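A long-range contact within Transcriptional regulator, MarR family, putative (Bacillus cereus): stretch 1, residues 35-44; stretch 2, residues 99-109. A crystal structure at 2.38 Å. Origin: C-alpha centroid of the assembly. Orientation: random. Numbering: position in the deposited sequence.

Stretch 1, residues 35-44: QFGVIQVLAK
Stretch 2 (99-109) ETKKQVDVQYS

Two helices cross steeply and pack through a small, mostly apolar patch, flanked by one hydrogen bond that ties a glutamine to a carboxylate already held in a salt bridge. Residues 35-44 and 99-109 are helical throughout, with phi near -60° and psi mostly near -45°, and i to i+4 backbone hydrogen bonds such as Gln40 N to Phe36 O (3.0 Å) and Asp105 N to Lys101 O (2.9 Å). Their N-to-C directions make an angle of 116°, signed -116°, and the axes come no closer than 10.2 Å. The two stretches bury 385 Å² in all. The register is set by Ile39 and Lys101, whose CA atoms lie 6.6 Å apart.

The contacting positions follow the helical repeat: Phe36, Ile39, Gln40 and Ala43 on the first helix, Thr100, Lys101, Val104, Asp105 and Tyr108 on the second. Phe36 leaves its backbone sideways, but with chi1 t (177°) and chi2 76° its ring reaches the other helix. There Phe36 CE1 meets Val104 CG1 at 3.4 Å, and Phe36 CZ lies over one face of the Tyr108 ring, 3.5 Å from Tyr108 CD1. The two rings are oblique, planes at 50° and centroids 4.9 Å apart. Val104 and Tyr108, both t at chi1, point toward the first helix one turn apart, so a single phenylalanine touches both.

The CA-to-CB bond of Ile39 (chi1 m, chi2 t) points toward the second helix. Its CG2 packs 3.7 Å from Lys101 CB, while Ile39 CD1 lies 4.2 Å from Thr100 CG2. One turn on, Ala43 also points toward the second helix, and its short side chain meets the lysine's methylenes, with Ala43 CB 3.5 Å from Lys101 CD.

Lys101 does two jobs here. Its chain is extended, t at chi1 through chi3, and supplies apolar surface to Ile39 and Ala43; chi4 then turns to m and brings Lys101 NZ to 2.6 Å from Asp105 OD2, a hydrogen-bonded salt bridge within one helical turn. Asp105 (chi1 m, -75°) offers its other oxygen across the contact: Gln40 NE2 donates to Asp105 OD1 at 3.2 Å, with a nearly straight N-H...O angle of 163°. Gln40 is m at both chi1 and chi2, with chi3 -30°, which brings its amide across from a sideways start and leaves Gln40 OE1 3.5 Å from Lys101 CE. The rule to read is economical: one carboxylate serves both helices.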

# COMPACT_ATOMS: atom_id res chain seq x y z
N GLN A 35 8.49 8.53 -2.20
CA GLN A 35 9.60 9.25 -2.89
C GLN A 35 10.82 8.33 -3.08
O GLN A 35 11.46 8.34 -4.13
CB GLN A 35 10.01 10.54 -2.18
CG GLN A 35 8.94 11.63 -2.19
CD GLN A 35 7.82 11.40 -1.20
OE1 GLN A 35 8.04 10.85 -0.13
NE2 GLN A 35 6.61 11.83 -1.55
N PHE A 36 11.12 7.56 -2.04
CA PHE A 36 12.18 6.55 -2.09
C PHE A 36 11.96 5.59 -3.27
O PHE A 36 12.87 5.39 -4.07
CB PHE A 36 12.24 5.80 -0.75
CG PHE A 36 13.24 4.69 -0.70
CD1 PHE A 36 14.60 4.98 -0.58
CD2 PHE A 36 12.83 3.36 -0.75
CE1 PHE A 36 15.55 3.96 -0.53
CE2 PHE A 36 13.79 2.31 -0.69
CZ PHE A 36 15.14 2.62 -0.57
N GLY A 37 10.73 5.07 -3.40
CA GLY A 37 10.34 4.19 -4.51
C GLY A 37 10.65 4.76 -5.89
O GLY A 37 11.28 4.07 -6.71
N VAL A 38 10.25 6.02 -6.10
CA VAL A 38 10.51 6.76 -7.36
C VAL A 38 11.99 6.86 -7.65
O VAL A 38 12.41 6.66 -8.79
CB VAL A 38 9.93 8.22 -7.33
CG1 VAL A 38 10.45 9.10 -8.51
CG2 VAL A 38 8.43 8.19 -7.30
N ILE A 39 12.78 7.19 -6.62
CA ILE A 39 14.26 7.28 -6.74
C ILE A 39 14.88 5.92 -7.15
O ILE A 39 15.73 5.88 -8.03
CB ILE A 39 14.90 7.86 -5.43
CG1 ILE A 39 14.57 9.36 -5.32
CG2 ILE A 39 16.41 7.64 -5.39
CD1 ILE A 39 14.93 9.98 -3.99
N GLN A 40 14.41 4.84 -6.53
CA GLN A 40 14.85 3.48 -6.86
C GLN A 40 14.48 3.16 -8.32
O GLN A 40 15.35 2.78 -9.11
CB GLN A 40 14.28 2.42 -5.89
CG GLN A 40 14.74 2.56 -4.42
CD GLN A 40 16.27 2.46 -4.24
OE1 GLN A 40 16.95 1.77 -5.01
NE2 GLN A 40 16.80 3.13 -3.23
N VAL A 41 13.20 3.37 -8.68
CA VAL A 41 12.74 3.14 -10.06
C VAL A 41 13.56 3.95 -11.08
O VAL A 41 14.07 3.37 -12.04
CB VAL A 41 11.24 3.46 -10.25
CG1 VAL A 41 10.86 3.54 -11.76
CG2 VAL A 41 10.38 2.44 -9.49
N LEU A 42 13.72 5.26 -10.84
CA LEU A 42 14.47 6.15 -11.76
C LEU A 42 15.98 5.94 -11.81
O LEU A 42 16.62 6.45 -12.74
CB LEU A 42 14.17 7.63 -11.46
CG LEU A 42 12.78 8.20 -11.77
CD1 LEU A 42 12.75 9.64 -11.31
CD2 LEU A 42 12.40 8.10 -13.25
N ALA A 43 16.57 5.27 -10.82
CA ALA A 43 18.02 4.98 -10.86
C ALA A 43 18.27 3.80 -11.81
O ALA A 43 19.17 3.90 -12.66
CB ALA A 43 18.55 4.67 -9.50
N LYS A 44 17.46 2.73 -11.66
CA LYS A 44 17.55 1.48 -12.49
C LYS A 44 17.30 1.78 -13.97
O LYS A 44 18.15 1.49 -14.81
CB LYS A 44 16.56 0.39 -12.03
CG LYS A 44 16.79 -0.16 -10.62
N GLU A 99 22.79 11.33 -5.82
CA GLU A 99 23.52 11.40 -4.55
C GLU A 99 22.62 10.99 -3.37
O GLU A 99 23.07 10.29 -2.47
CB GLU A 99 24.15 12.81 -4.34
CG GLU A 99 25.33 13.13 -5.33
CD GLU A 99 25.76 14.64 -5.40
OE1 GLU A 99 25.05 15.53 -4.86
OE2 GLU A 99 26.82 14.94 -6.02
N THR A 100 21.36 11.43 -3.38
CA THR A 100 20.37 11.06 -2.34
C THR A 100 20.16 9.54 -2.28
O THR A 100 20.05 8.99 -1.18
CB THR A 100 19.01 11.79 -2.54
OG1 THR A 100 19.21 13.20 -2.46
CG2 THR A 100 17.98 11.38 -1.48
N LYS A 101 20.13 8.87 -3.44
CA LYS A 101 20.01 7.41 -3.50
C LYS A 101 21.17 6.72 -2.77
O LYS A 101 20.93 5.80 -1.98
CB LYS A 101 19.98 6.89 -4.93
CG LYS A 101 19.66 5.38 -5.00
CD LYS A 101 19.98 4.81 -6.35
CE LYS A 101 19.77 3.29 -6.37
NZ LYS A 101 20.81 2.54 -5.59
N LYS A 102 22.39 7.16 -3.06
CA LYS A 102 23.62 6.63 -2.44
C LYS A 102 23.53 6.68 -0.92
O LYS A 102 23.78 5.67 -0.24
CB LYS A 102 24.85 7.41 -2.93
N GLN A 103 23.16 7.85 -0.40
CA GLN A 103 23.04 8.06 1.04
C GLN A 103 21.91 7.25 1.70
O GLN A 103 22.10 6.74 2.81
CB GLN A 103 22.92 9.55 1.38
CG GLN A 103 24.21 10.35 1.09
CD GLN A 103 24.05 11.87 1.13
OE1 GLN A 103 22.95 12.42 1.25
NE2 GLN A 103 25.17 12.57 1.00
N VAL A 104 20.77 7.10 1.02
CA VAL A 104 19.62 6.34 1.56
C VAL A 104 19.83 4.80 1.53
O VAL A 104 19.31 4.10 2.40
CB VAL A 104 18.27 6.72 0.87
CG1 VAL A 104 17.13 6.08 1.58
CG2 VAL A 104 18.02 8.19 0.92
N ASP A 105 20.58 4.30 0.53
CA ASP A 105 20.90 2.86 0.40
C ASP A 105 21.56 2.27 1.64
O ASP A 105 21.38 1.10 1.93
CB ASP A 105 21.80 2.58 -0.84
CG ASP A 105 21.04 2.65 -2.19
OD1 ASP A 105 19.80 2.55 -2.26
OD2 ASP A 105 21.74 2.78 -3.22
N VAL A 106 22.32 3.10 2.37
CA VAL A 106 22.97 2.72 3.63
C VAL A 106 21.90 2.45 4.70
O VAL A 106 21.98 1.43 5.38
CB VAL A 106 23.99 3.79 4.12
CG1 VAL A 106 24.67 3.35 5.41
CG2 VAL A 106 25.03 4.06 3.05
N GLN A 107 20.92 3.35 4.84
CA GLN A 107 19.81 3.15 5.81
C GLN A 107 18.86 2.02 5.40
O GLN A 107 18.33 1.35 6.27
CB GLN A 107 18.99 4.43 6.08
CG GLN A 107 19.47 5.28 7.28
CD GLN A 107 20.81 5.98 7.09
OE1 GLN A 107 21.51 6.25 8.07
NE2 GLN A 107 21.18 6.27 5.86
N TYR A 108 18.65 1.85 4.09
CA TYR A 108 17.80 0.79 3.52
C TYR A 108 18.39 -0.59 3.81
O TYR A 108 17.67 -1.50 4.19
CB TYR A 108 17.66 0.98 2.02
CG TYR A 108 16.66 0.05 1.35
CD1 TYR A 108 15.32 0.05 1.73
CD2 TYR A 108 17.04 -0.75 0.27
CE1 TYR A 108 14.37 -0.78 1.09
CE2 TYR A 108 16.11 -1.59 -0.37
CZ TYR A 108 14.78 -1.59 0.04
OH TYR A 108 13.88 -2.40 -0.60
N SER A 109 19.70 -0.72 3.61
CA SER A 109 20.44 -1.95 3.92
C SER A 109 20.26 -2.32 5.40
O SER A 109 19.97 -3.47 5.71
CB SER A 109 21.92 -1.79 3.58
OG SER A 109 22.65 -2.97 3.85